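Local coordinates for protein rhizobiales Sp. Pch2 (Marine metagenome, PDB 6PB3) that is probably a Trip13/Pch2-like AAA+ ATPase that remodels HORMA domain proteins and thereby regulates bacterial cGAS-like enzymes in immunity against bacteriophages, at residues Glu102-Thr107 / Arg150-Leu155; Asp224-Ala229 / Phe266-Leu271; Thr272-Pro277 / Gln299-Thr304. All blocks are in the same frame, centred on the assembly; numbering follows the deposited sequence.

How the interactions relate
Interactions 1, 2 and 3 follow one another along the chain without nesting or crossing. Interaction 1 sets strands 105-111 and 151-157 side by side in the sheet of the ATPase core, closing the excursion that carries helix 124-141. After the last core strand, 219-223, interaction 2 brings residues 224-229 back against 266-271, closing a loop with helices 228-239 and 246-255. Interaction 3 then closes the loop that holds the end of helix 268-283 and most of helix 291-300, docking the C-terminal tail on helix 268-283. Interactions 2 and 3 share that helix and touch, Arg-225 and Asp-270 both meeting Thr-304. Interaction 1 lies across the chain's centre, about 32 Å from interaction 2 between centres.

Interaction 1. Residues Glu102-Thr107 / Arg150-Leu155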
ATOM      1  N   GLU A 102       2.933   8.869  47.075  1.00 57.16           N
ATOM      2  CA  GLU A 102       3.424  10.173  47.511  1.00 60.35           C
ATOM      3  C   GLU A 102       2.620  10.766  48.660  1.00 68.44           C
ATOM      4  O   GLU A 102       2.952  11.861  49.132  1.00 63.31           O
ATOM      5  CB  GLU A 102       3.433  11.154  46.330  1.00 71.32           C
ATOM      6  CG  GLU A 102       4.416  10.780  45.220  1.00 73.33           C
ATOM      7  CD  GLU A 102       5.880  10.866  45.653  1.00 78.12           C
ATOM      8  OE1 GLU A 102       6.329  11.972  46.029  1.00 84.03           O
ATOM      9  OE2 GLU A 102       6.580   9.828  45.612  1.00 62.69           O
ATOM     10  N   SER A 103       1.572  10.081  49.119  1.00 59.66           N
ATOM     11  CA  SER A 103       0.681  10.608  50.160  1.00 58.13           C
ATOM     12  C   SER A 103       0.169  12.004  49.800  1.00 62.44           C
ATOM     13  O   SER A 103       0.284  12.960  50.577  1.00 68.25           O
ATOM     14  CB  SER A 103       1.372  10.601  51.528  1.00 63.74           C
ATOM     15  OG  SER A 103       1.540   9.272  51.991  1.00 83.99           O
ATOM     16  N   ILE A 104      -0.392  12.124  48.590  1.00 63.72           N
ATOM     17  CA  ILE A 104      -1.025  13.357  48.141  1.00 75.98           C
ATOM     18  C   ILE A 104      -2.419  13.062  47.605  1.00 66.63           C
ATOM     19  O   ILE A 104      -2.736  11.947  47.190  1.00 63.92           O
ATOM     20  CB  ILE A 104      -0.212  14.090  47.053  1.00 70.12           C
ATOM     21  CG1 ILE A 104       0.100  13.135  45.914  1.00 65.71           C
ATOM     22  CG2 ILE A 104       1.066  14.691  47.641  1.00 73.29           C
ATOM     23  CD1 ILE A 104       0.899  13.764  44.815  1.00 76.60           C
ATOM     24  N   ARG A 105      -3.247  14.102  47.601  1.00 65.60           N
ATOM     25  CA  ARG A 105      -4.560  14.058  46.978  1.00 54.11           C
ATOM     26  C   ARG A 105      -4.433  14.523  45.533  1.00 69.84           C
ATOM     27  O   ARG A 105      -3.737  15.502  45.253  1.00 60.67           O
ATOM     28  CB  ARG A 105      -5.533  14.920  47.782  1.00 59.52           C
ATOM     29  CG  ARG A 105      -5.753  14.319  49.199  1.00 70.02           C
ATOM     30  CD  ARG A 105      -6.078  15.351  50.272  1.00 75.28           C
ATOM     31  NE  ARG A 105      -7.409  15.925  50.108  1.00 82.79           N
ATOM     32  CZ  ARG A 105      -8.504  15.458  50.698  1.00109.51           C
ATOM     33  NH1 ARG A 105      -8.432  14.400  51.494  1.00121.41           N
ATOM     34  NH2 ARG A 105      -9.674  16.049  50.491  1.00111.63           N
ATOM     35  N   ILE A 106      -5.072  13.799  44.613  1.00 66.91           N
ATOM     36  CA  ILE A 106      -4.844  13.970  43.185  1.00 62.84           C
ATOM     37  C   ILE A 106      -6.175  14.171  42.476  1.00 68.72           C
ATOM     38  O   ILE A 106      -7.113  13.394  42.674  1.00 70.20           O
ATOM     39  CB  ILE A 106      -4.110  12.764  42.583  1.00 59.62           C
ATOM     40  CG1 ILE A 106      -2.732  12.609  43.209  1.00 65.43           C
ATOM     41  CG2 ILE A 106      -4.002  12.905  41.057  1.00 55.32           C
ATOM     42  CD1 ILE A 106      -1.921  11.541  42.522  1.00 63.39           C
ATOM     43  N   THR A 107      -6.244  15.199  41.637  1.00 65.96           N
ATOM     44  CA  THR A 107      -7.411  15.481  40.817  1.00 55.60           C
ATOM     45  C   THR A 107      -7.111  15.057  39.386  1.00 57.98           C
ATOM     46  O   THR A 107      -6.133  15.523  38.788  1.00 59.37           O
ATOM     47  CB  THR A 107      -7.756  16.969  40.866  1.00 69.56           C
ATOM     48  OG1 THR A 107      -8.048  17.358  42.215  1.00 81.19           O
ATOM     49  CG2 THR A 107      -8.953  17.255  39.986  1.00 77.33           C
ATOM     50  N   ARG A 150       1.134  19.865  48.031  1.00102.87           N
ATOM     51  CA  ARG A 150       0.025  19.284  48.787  1.00101.58           C
ATOM     52  C   ARG A 150      -0.774  18.303  47.939  1.00105.74           C
ATOM     53  O   ARG A 150      -1.200  17.249  48.429  1.00114.23           O
ATOM     54  CB  ARG A 150      -0.899  20.389  49.300  1.00103.75           C
ATOM     55  CG  ARG A 150      -0.375  21.161  50.501  1.00125.95           C
ATOM     56  CD  ARG A 150      -1.363  22.234  50.917  1.00122.65           C
ATOM     57  NE  ARG A 150      -1.098  22.735  52.262  1.00136.41           N
ATOM     58  CZ  ARG A 150      -1.682  23.802  52.801  1.00139.36           C
ATOM     59  NH1 ARG A 150      -2.574  24.491  52.104  1.00137.24           N
ATOM     60  NH2 ARG A 150      -1.372  24.180  54.037  1.00143.11           N
ATOM     61  N   GLY A 151      -1.026  18.648  46.679  1.00 83.45           N
ATOM     62  CA  GLY A 151      -1.783  17.793  45.794  1.00 63.86           C
ATOM     63  C   GLY A 151      -1.203  17.866  44.401  1.00 68.55           C
ATOM     64  O   GLY A 151      -0.185  18.521  44.166  1.00 64.44           O
ATOM     65  N   ALA A 152      -1.860  17.188  43.468  1.00 63.30           N
ATOM     66  CA  ALA A 152      -1.427  17.228  42.080  1.00 62.87           C
ATOM     67  C   ALA A 152      -2.626  17.097  41.163  1.00 66.90           C
ATOM     68  O   ALA A 152      -3.722  16.722  41.587  1.00 66.29           O
ATOM     69  CB  ALA A 152      -0.410  16.130  41.766  1.00 48.68           C
ATOM     70  N   VAL A 153      -2.384  17.406  39.888  1.00 58.25           N
ATOM     71  CA  VAL A 153      -3.398  17.426  38.843  1.00 55.50           C
ATOM     72  C   VAL A 153      -2.906  16.592  37.671  1.00 64.93           C
ATOM     73  O   VAL A 153      -1.855  16.892  37.097  1.00 56.42           O
ATOM     74  CB  VAL A 153      -3.695  18.852  38.359  1.00 65.64           C
ATOM     75  CG1 VAL A 153      -4.747  18.805  37.244  1.00 58.26           C
ATOM     76  CG2 VAL A 153      -4.141  19.731  39.513  1.00 79.34           C
ATOM     77  N   ILE A 154      -3.682  15.586  37.277  1.00 62.29           N
ATOM     78  CA  ILE A 154      -3.356  14.779  36.108  1.00 49.29           C
ATOM     79  C   ILE A 154      -4.344  15.120  35.009  1.00 53.51           C
ATOM     80  O   ILE A 154      -5.564  15.047  35.209  1.00 57.09           O
ATOM     81  CB  ILE A 154      -3.388  13.277  36.406  1.00 55.50           C
ATOM     82  CG1 ILE A 154      -2.368  12.931  37.490  1.00 58.52           C
ATOM     83  CG2 ILE A 154      -3.087  12.506  35.117  1.00 56.88           C
ATOM     84  CD1 ILE A 154      -2.449  11.482  37.953  1.00 62.99           C
ATOM     85  N   LEU A 155      -3.826  15.501  33.854  1.00 49.89           N
ATOM     86  CA  LEU A 155      -4.648  15.691  32.674  1.00 51.51           C
ATOM     87  C   LEU A 155      -4.553  14.413  31.841  1.00 55.02           C
ATOM     88  O   LEU A 155      -3.451  13.942  31.541  1.00 55.55           O
ATOM     89  CB  LEU A 155      -4.178  16.921  31.899  1.00 49.82           C
ATOM     90  CG  LEU A 155      -4.949  17.308  30.641  1.00 65.22           C
ATOM     91  CD1 LEU A 155      -6.380  17.723  30.967  1.00 63.42           C
ATOM     92  CD2 LEU A 155      -4.212  18.439  29.939  1.00 77.63           C
TER
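Ile-104 leans over the start of the strand that follows Arg-150. Its CB lies 3.6 Å from Arg-150 O, and the CG2 branch rests on the same oxygen. CG1 sits between the backbone N and the carbonyl carbon (chi1 53°), and from there the chain runs straight out to CD1, which ends 4.1 Å from Ala-152 CB. Beyond this the strands pair in parallel, as in a beta-alpha-beta crossover of the P-loop fold with helix 124-141 between them. Ala-152 N donates to Arg-105 O, Thr-107 N to Ala-152 O and Ile-154 N to Thr-107 O, all within 2.9 to 3.1 Å. Two of these acceptors also take a CA-H...O contact: Ala-152 O from Ile-106 CA, Thr-107 O from Val-153 CA at 3.3 Å. Ile-106 and Ala-152 share one face of the sheet, where Ile-106 CG2 meets Ile-154 CD1 at 3.8 Å; Ala-152 also touches Val-47 of helix 33-47. Thr-107 and Val-153 lie on the other face, with Val-153 packed on helix 124-141. Three main-chain bonds thus hold the strands in parallel register, while the contacts between side chains are apolar, made by the isoleucine branches and the methyl of Ala-152.

Interaction 2. Residues Asp224-Ala229 / Phe266-Leu271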
ATOM      1  N   ASP A 224       2.697  -4.155  24.422  1.00 61.91           N
ATOM      2  CA  ASP A 224       2.693  -5.104  23.334  1.00 64.32           C
ATOM      3  C   ASP A 224       2.352  -6.466  23.907  1.00 77.00           C
ATOM      4  O   ASP A 224       1.889  -6.582  25.052  1.00 62.50           O
ATOM      5  CB  ASP A 224       4.024  -5.090  22.579  1.00 76.24           C
ATOM      6  CG  ASP A 224       5.208  -4.854  23.484  1.00 85.39           C
ATOM      7  OD1 ASP A 224       5.327  -5.572  24.495  1.00 80.65           O
ATOM      8  OD2 ASP A 224       6.028  -3.959  23.172  1.00 84.33           O
ATOM      9  N   ARG A 225       2.567  -7.494  23.102  1.00 56.82           N
ATOM     10  CA  ARG A 225       2.043  -8.812  23.412  1.00 56.95           C
ATOM     11  C   ARG A 225       2.695  -9.341  24.688  1.00 61.57           C
ATOM     12  O   ARG A 225       3.918  -9.251  24.835  1.00 57.76           O
ATOM     13  CB  ARG A 225       2.279  -9.729  22.212  1.00 57.53           C
ATOM     14  CG  ARG A 225       1.534  -9.199  20.971  1.00 66.55           C
ATOM     15  CD  ARG A 225       1.584 -10.080  19.721  1.00 69.31           C
ATOM     16  NE  ARG A 225       0.909  -9.399  18.612  1.00 68.83           N
ATOM     17  CZ  ARG A 225      -0.198  -9.823  18.004  1.00 68.53           C
ATOM     18  NH1 ARG A 225      -0.770 -10.967  18.356  1.00 61.29           N
ATOM     19  NH2 ARG A 225      -0.728  -9.105  17.022  1.00 67.90           N
ATOM     20  N   PRO A 226       1.920  -9.850  25.644  1.00 55.67           N
ATOM     21  CA  PRO A 226       2.508 -10.275  26.918  1.00 52.50           C
ATOM     22  C   PRO A 226       3.519 -11.387  26.716  1.00 59.99           C
ATOM     23  O   PRO A 226       3.316 -12.301  25.906  1.00 59.41           O
ATOM     24  CB  PRO A 226       1.293 -10.756  27.726  1.00 50.77           C
ATOM     25  CG  PRO A 226       0.264 -11.057  26.719  1.00 56.66           C
ATOM     26  CD  PRO A 226       0.467 -10.035  25.636  1.00 51.56           C
ATOM     27  N   ASN A 227       4.622 -11.291  27.455  1.00 59.15           N
ATOM     28  CA  ASN A 227       5.636 -12.330  27.435  1.00 55.79           C
ATOM     29  C   ASN A 227       5.198 -13.471  28.351  1.00 61.19           C
ATOM     30  O   ASN A 227       4.124 -13.430  28.964  1.00 58.03           O
ATOM     31  CB  ASN A 227       6.999 -11.759  27.829  1.00 67.98           C
ATOM     32  CG  ASN A 227       7.009 -11.161  29.235  1.00 77.44           C
ATOM     33  OD1 ASN A 227       6.306 -11.623  30.134  1.00 76.39           O
ATOM     34  ND2 ASN A 227       7.804 -10.122  29.418  1.00 77.39           N
ATOM     35  N   ASP A 228       6.038 -14.503  28.454  1.00 58.78           N
ATOM     36  CA  ASP A 228       5.629 -15.697  29.185  1.00 72.64           C
ATOM     37  C   ASP A 228       5.294 -15.377  30.637  1.00 79.94           C
ATOM     38  O   ASP A 228       4.312 -15.898  31.177  1.00 75.33           O
ATOM     39  CB  ASP A 228       6.711 -16.767  29.087  1.00 74.18           C
ATOM     40  CG  ASP A 228       6.934 -17.232  27.651  1.00 95.99           C
ATOM     41  OD1 ASP A 228       6.951 -16.373  26.739  1.00100.16           O
ATOM     42  OD2 ASP A 228       7.102 -18.452  27.434  1.00101.77           O
ATOM     43  N   ALA A 229       6.069 -14.494  31.278  1.00 67.11           N
ATOM     44  CA  ALA A 229       5.776 -14.136  32.663  1.00 63.51           C
ATOM     45  C   ALA A 229       4.441 -13.417  32.766  1.00 55.27           C
ATOM     46  O   ALA A 229       3.632 -13.712  33.653  1.00 69.49           O
ATOM     47  CB  ALA A 229       6.898 -13.275  33.249  1.00 74.52           C
ATOM     48  N   PHE A 266      -0.465 -14.406  21.876  1.00 53.30           N
ATOM     49  CA  PHE A 266      -1.692 -13.688  22.200  1.00 52.95           C
ATOM     50  C   PHE A 266      -1.387 -12.249  22.615  1.00 62.52           C
ATOM     51  O   PHE A 266      -0.367 -11.960  23.248  1.00 55.72           O
ATOM     52  CB  PHE A 266      -2.445 -14.376  23.346  1.00 58.83           C
ATOM     53  CG  PHE A 266      -3.248 -15.584  22.942  1.00 57.34           C
ATOM     54  CD1 PHE A 266      -2.763 -16.487  22.025  1.00 52.78           C
ATOM     55  CD2 PHE A 266      -4.485 -15.826  23.524  1.00 58.61           C
ATOM     56  CE1 PHE A 266      -3.505 -17.618  21.676  1.00 63.19           C
ATOM     57  CE2 PHE A 266      -5.225 -16.938  23.187  1.00 63.30           C
ATOM     58  CZ  PHE A 266      -4.739 -17.837  22.254  1.00 60.96           C
ATOM     59  N   THR A 267      -2.292 -11.339  22.264  1.00 57.11           N
ATOM     60  CA  THR A 267      -2.297 -10.026  22.880  1.00 57.46           C
ATOM     61  C   THR A 267      -2.911 -10.119  24.277  1.00 48.95           C
ATOM     62  O   THR A 267      -3.405 -11.168  24.697  1.00 67.60           O
ATOM     63  CB  THR A 267      -3.079  -9.021  22.030  1.00 53.93           C
ATOM     64  OG1 THR A 267      -4.468  -9.371  22.011  1.00 54.12           O
ATOM     65  CG2 THR A 267      -2.572  -9.000  20.575  1.00 53.13           C
ATOM     66  N   PHE A 268      -2.846  -8.999  25.008  1.00 51.41           N
ATOM     67  CA  PHE A 268      -3.552  -8.895  26.282  1.00 45.20           C
ATOM     68  C   PHE A 268      -5.054  -9.026  26.070  1.00 51.49           C
ATOM     69  O   PHE A 268      -5.754  -9.667  26.861  1.00 56.37           O
ATOM     70  CB  PHE A 268      -3.227  -7.551  26.966  1.00 47.32           C
ATOM     71  CG  PHE A 268      -1.890  -7.519  27.710  1.00 49.33           C
ATOM     72  CD1 PHE A 268      -1.719  -8.224  28.894  1.00 56.62           C
ATOM     73  CD2 PHE A 268      -0.837  -6.751  27.236  1.00 51.80           C
ATOM     74  CE1 PHE A 268      -0.502  -8.172  29.592  1.00 57.37           C
ATOM     75  CE2 PHE A 268       0.395  -6.686  27.935  1.00 61.60           C
ATOM     76  CZ  PHE A 268       0.553  -7.410  29.111  1.00 49.25           C
ATOM     77  N   SER A 269      -5.565  -8.397  25.010  1.00 46.83           N
ATOM     78  CA  SER A 269      -6.965  -8.554  24.624  1.00 50.51           C
ATOM     79  C   SER A 269      -7.326 -10.009  24.353  1.00 54.37           C
ATOM     80  O   SER A 269      -8.379 -10.484  24.795  1.00 53.14           O
ATOM     81  CB  SER A 269      -7.251  -7.714  23.386  1.00 50.60           C
ATOM     82  OG  SER A 269      -8.608  -7.834  23.037  1.00 51.90           O
ATOM     83  N   ASP A 270      -6.499 -10.721  23.578  1.00 50.25           N
ATOM     84  CA  ASP A 270      -6.766 -12.142  23.338  1.00 50.49           C
ATOM     85  C   ASP A 270      -6.898 -12.921  24.647  1.00 52.14           C
ATOM     86  O   ASP A 270      -7.683 -13.871  24.730  1.00 53.56           O
ATOM     87  CB  ASP A 270      -5.666 -12.752  22.467  1.00 51.25           C
ATOM     88  CG  ASP A 270      -5.631 -12.159  21.048  1.00 61.63           C
ATOM     89  OD1 ASP A 270      -6.660 -11.589  20.596  1.00 52.42           O
ATOM     90  OD2 ASP A 270      -4.582 -12.295  20.368  1.00 56.20           O
ATOM     91  N   LEU A 271      -6.160 -12.531  25.690  1.00 51.58           N
ATOM     92  CA  LEU A 271      -6.315 -13.253  26.950  1.00 50.90           C
ATOM     93  C   LEU A 271      -7.596 -12.845  27.671  1.00 49.03           C
ATOM     94  O   LEU A 271      -8.345 -13.701  28.147  1.00 53.79           O
ATOM     95  CB  LEU A 271      -5.094 -13.029  27.854  1.00 43.68           C
ATOM     96  CG  LEU A 271      -3.764 -13.616  27.363  1.00 57.82           C
ATOM     97  CD1 LEU A 271      -2.597 -13.114  28.206  1.00 51.93           C
ATOM     98  CD2 LEU A 271      -3.822 -15.149  27.365  1.00 57.30           C
TER
HETATM   99  O   HOH W   1      -1.084  -7.019  23.856  1.00 53.52           O
HETATM  100  O   HOH W   2       1.987 -13.209  23.687  1.00 62.38           O
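One water joins Pro-226 O and Phe-266 O, donating to each over 2.7 Å between the oxygens. One residue on, Thr-267 and Asp-270 form the capping box that starts helix 268-283: Asp-270 N donates to Thr-267 OG1, and Thr-267 N to Asp-270 OD2, which it meets from above the carboxylate plane. This start of a helix in the small helical domain, characteristic of AAA+ ATPases, receives the chain as it leaves core strand 219-223. Pro-226 is the wedge. Its CD presses on Phe-266 O, its CG meets Leu-271 CD1, and its CB sits over the Phe-268 ring face, 3.9 Å from the centroid and 22° off the normal, a CH-pi contact offset toward the rim. Phe-268 CG, anti to its own carbonyl carbon (chi1 -80°), brings the ring to this proline. A second water accepts from Phe-268 N and donates weakly to Asp-224 O. Arg-225 stretches out from CG to NE and crosses Thr-267; its NH1 is hydrogen-bonded to Thr-304 O and Gly-265 O. Asp-270 OD2 is 4.5 Å from Arg-225 NH1, well out of the guanidinium plane, an attraction of charges alone. The methyl Thr-267 CG2 lies over one face of that guanidinium, 3.5 Å from Arg-225 NH1.

Interaction 3. Residues Thr272-Pro277 / Gln299-Thr304; sequences TQRLIP and QAMAPT
Leu-275 and Met-301 are the nearest pair of CA atoms, 7.8 Å apart, where a helix with a wider pi-type turn at 272-275 passes the chain that has just left helix 291-300. Arg-274 carries the contact. Its chain bends at chi3 (63°), and its guanidinium grips one backbone oxygen end-on: NH1 donates to Ala-302 O at 2.9 Å and NH2 to the same atom at 3.0 Å. The oxygen lies only 8° out of the guanidinium plane, at the edge between the two nitrogens, and both bonds are bent at the hydrogen.

Met-301, a selenomethionine in the crystal, crosses one face of this group. Its SE stands 4.3 Å above the plane, over the centre, while its CG, anti to the backbone N (chi1 179°), comes to 3.4 Å from Arg-274 NH2. SE also packs against Leu-275 CB at 3.8 Å, and the terminal CE lies 3.9 Å from Leu-275 CA.

NH1 also forms a salt bridge with Asp-270 OD1, an oxygen that lies very close to Thr-304 OG1 as well, probably a hydrogen bond though its short length leaves the detail doubtful. NH2 bonds Thr-222 OG1 of a neighbouring subunit, so the same arginine pins the C-terminal tail to its own small helical domain and reaches across the subunit interface. NH1 and NH2 thus each have acceptors: the carboxylate of Asp-270 probably offsets the cost of burying the positive charge, while the two nitrogens together fasten the tail's carbonyl beneath the methionine side chain.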
ATOM      1  N   THR A 272      -7.856 -11.543  27.783  1.00 52.57           N
ATOM      2  CA  THR A 272      -8.898 -11.071  28.690  1.00 51.08           C
ATOM      3  C   THR A 272     -10.270 -11.045  28.040  1.00 55.33           C
ATOM      4  O   THR A 272     -11.267 -11.287  28.724  1.00 51.77           O
ATOM      5  CB  THR A 272      -8.563  -9.670  29.229  1.00 52.01           C
ATOM      6  OG1 THR A 272      -8.424  -8.734  28.143  1.00 47.39           O
ATOM      7  CG2 THR A 272      -7.255  -9.675  30.044  1.00 51.67           C
ATOM      8  N   GLN A 273     -10.348 -10.763  26.737  1.00 52.29           N
ATOM      9  CA  GLN A 273     -11.634 -10.649  26.052  1.00 49.55           C
ATOM     10  C   GLN A 273     -12.012 -11.878  25.231  1.00 47.13           C
ATOM     11  O   GLN A 273     -13.158 -11.955  24.754  1.00 57.41           O
ATOM     12  CB  GLN A 273     -11.631  -9.407  25.146  1.00 52.05           C
ATOM     13  CG  GLN A 273     -11.451  -8.065  25.928  1.00 47.59           C
ATOM     14  CD  GLN A 273     -11.421  -6.875  24.985  1.00 55.77           C
ATOM     15  OE1 GLN A 273     -10.392  -6.580  24.385  1.00 55.26           O
ATOM     16  NE2 GLN A 273     -12.554  -6.217  24.818  1.00 52.99           N
ATOM     17  N   ARG A 274     -11.098 -12.832  25.034  1.00 48.52           N
ATOM     18  CA  ARG A 274     -11.451 -14.057  24.314  1.00 52.24           C
ATOM     19  C   ARG A 274     -11.192 -15.300  25.149  1.00 57.81           C
ATOM     20  O   ARG A 274     -12.142 -16.023  25.465  1.00 51.61           O
ATOM     21  CB  ARG A 274     -10.697 -14.144  22.974  1.00 52.27           C
ATOM     22  CG  ARG A 274     -10.932 -12.945  22.039  1.00 53.19           C
ATOM     23  CD  ARG A 274      -9.966 -12.926  20.847  1.00 54.78           C
ATOM     24  NE  ARG A 274     -10.126 -14.087  19.965  1.00 61.07           N
ATOM     25  CZ  ARG A 274      -9.153 -14.584  19.203  1.00 63.28           C
ATOM     26  NH1 ARG A 274      -7.940 -14.026  19.220  1.00 66.05           N
ATOM     27  NH2 ARG A 274      -9.386 -15.639  18.425  1.00 66.53           N
ATOM     28  N   LEU A 275      -9.942 -15.554  25.546  1.00 55.58           N
ATOM     29  CA  LEU A 275      -9.622 -16.854  26.118  1.00 60.09           C
ATOM     30  C   LEU A 275     -10.244 -17.013  27.499  1.00 55.44           C
ATOM     31  O   LEU A 275     -10.852 -18.044  27.798  1.00 61.09           O
ATOM     32  CB  LEU A 275      -8.112 -17.057  26.191  1.00 64.98           C
ATOM     33  CG  LEU A 275      -7.665 -18.315  26.933  1.00 61.86           C
ATOM     34  CD1 LEU A 275      -8.135 -19.611  26.268  1.00 53.63           C
ATOM     35  CD2 LEU A 275      -6.154 -18.306  27.087  1.00 67.94           C
ATOM     36  N   ILE A 276     -10.099 -16.007  28.363  1.00 56.67           N
ATOM     37  CA  ILE A 276     -10.643 -16.121  29.721  1.00 55.81           C
ATOM     38  C   ILE A 276     -12.159 -16.330  29.706  1.00 56.67           C
ATOM     39  O   ILE A 276     -12.631 -17.308  30.304  1.00 58.49           O
ATOM     40  CB  ILE A 276     -10.205 -14.931  30.581  1.00 60.22           C
ATOM     41  CG1 ILE A 276      -8.743 -15.096  31.037  1.00 63.78           C
ATOM     42  CG2 ILE A 276     -11.125 -14.798  31.811  1.00 55.93           C
ATOM     43  CD1 ILE A 276      -8.148 -13.816  31.596  1.00 66.76           C
ATOM     44  N   PRO A 277     -12.960 -15.505  29.025  1.00 66.42           N
ATOM     45  CA  PRO A 277     -14.393 -15.810  28.959  1.00 56.30           C
ATOM     46  C   PRO A 277     -14.681 -17.203  28.438  1.00 61.95           C
ATOM     47  O   PRO A 277     -15.540 -17.892  29.003  1.00 58.62           O
ATOM     48  CB  PRO A 277     -14.933 -14.725  28.008  1.00 57.75           C
ATOM     49  CG  PRO A 277     -14.025 -13.610  28.095  1.00 55.87           C
ATOM     50  CD  PRO A 277     -12.650 -14.243  28.326  1.00 62.38           C
ATOM     51  N   GLN A 299      -5.554 -23.732  22.360  1.00 63.22           N
ATOM     52  CA  GLN A 299      -4.781 -24.171  21.203  1.00 68.44           C
ATOM     53  C   GLN A 299      -5.544 -23.943  19.903  1.00 88.07           C
ATOM     54  O   GLN A 299      -4.949 -23.552  18.890  1.00 91.49           O
ATOM     55  CB  GLN A 299      -4.401 -25.642  21.361  1.00 76.03           C
ATOM     56  CG  GLN A 299      -3.453 -25.932  22.521  1.00 79.60           C
ATOM     57  CD  GLN A 299      -2.922 -27.357  22.479  1.00 89.74           C
ATOM     58  OE1 GLN A 299      -3.503 -28.228  21.824  1.00 99.52           O
ATOM     59  NE2 GLN A 299      -1.809 -27.598  23.165  1.00 86.08           N
ATOM     60  N   ALA A 300      -6.856 -24.192  19.908  1.00 88.14           N
ATOM     61  CA  ALA A 300      -7.665 -23.944  18.722  1.00 78.07           C
ATOM     62  C   ALA A 300      -7.845 -22.460  18.448  1.00 74.78           C
ATOM     63  O   ALA A 300      -8.187 -22.085  17.323  1.00 67.12           O
ATOM     64  CB  ALA A 300      -9.035 -24.610  18.872  1.00 77.86           C
HETATM   65  N   MSE A 301      -7.605 -21.609  19.437  1.00 59.39           N
HETATM   66  CA  MSE A 301      -7.852 -20.200  19.271  1.00 59.25           C
HETATM   67  C   MSE A 301      -6.621 -19.532  18.645  1.00 77.80           C
HETATM   68  O   MSE A 301      -5.501 -19.693  19.138  1.00 75.64           O
HETATM   69  CB  MSE A 301      -8.209 -19.590  20.630  1.00 57.80           C
HETATM   70  CG  MSE A 301      -8.462 -18.105  20.620  1.00 68.68           C
HETATM   71 SE   MSE A 301      -8.824 -17.511  22.457  1.00 83.48          SE
HETATM   72  CE  MSE A 301     -10.621 -18.339  22.647  1.00 70.53           C
ATOM     73  N   ALA A 302      -6.834 -18.781  17.558  1.00 68.47           N
ATOM     74  CA  ALA A 302      -5.692 -18.132  16.915  1.00 64.98           C
ATOM     75  C   ALA A 302      -5.529 -16.705  17.422  1.00 65.80           C
ATOM     76  O   ALA A 302      -6.524 -16.002  17.619  1.00 64.66           O
ATOM     77  CB  ALA A 302      -5.839 -18.107  15.387  1.00 62.75           C
ATOM     78  N   PRO A 303      -4.290 -16.255  17.619  1.00 65.25           N
ATOM     79  CA  PRO A 303      -4.059 -14.899  18.136  1.00 69.20           C
ATOM     80  C   PRO A 303      -4.508 -13.840  17.142  1.00 71.98           C
ATOM     81  O   PRO A 303      -4.650 -14.091  15.945  1.00 64.82           O
ATOM     82  CB  PRO A 303      -2.537 -14.840  18.340  1.00 64.24           C
ATOM     83  CG  PRO A 303      -2.073 -16.257  18.306  1.00 69.69           C
ATOM     84  CD  PRO A 303      -3.036 -17.000  17.426  1.00 59.56           C
ATOM     85  N   THR A 304      -4.740 -12.634  17.662  1.00 58.72           N
ATOM     86  CA  THR A 304      -5.014 -11.506  16.788  1.00 65.94           C
ATOM     87  C   THR A 304      -3.780 -11.207  15.942  1.00 66.17           C
ATOM     88  O   THR A 304      -2.669 -11.075  16.464  1.00 66.89           O
ATOM     89  CB  THR A 304      -5.416 -10.279  17.608  1.00 70.77           C
ATOM     90  OG1 THR A 304      -6.589 -10.576  18.381  1.00 68.31           O
ATOM     91  CG2 THR A 304      -5.734  -9.108  16.682  1.00 80.87           C
TER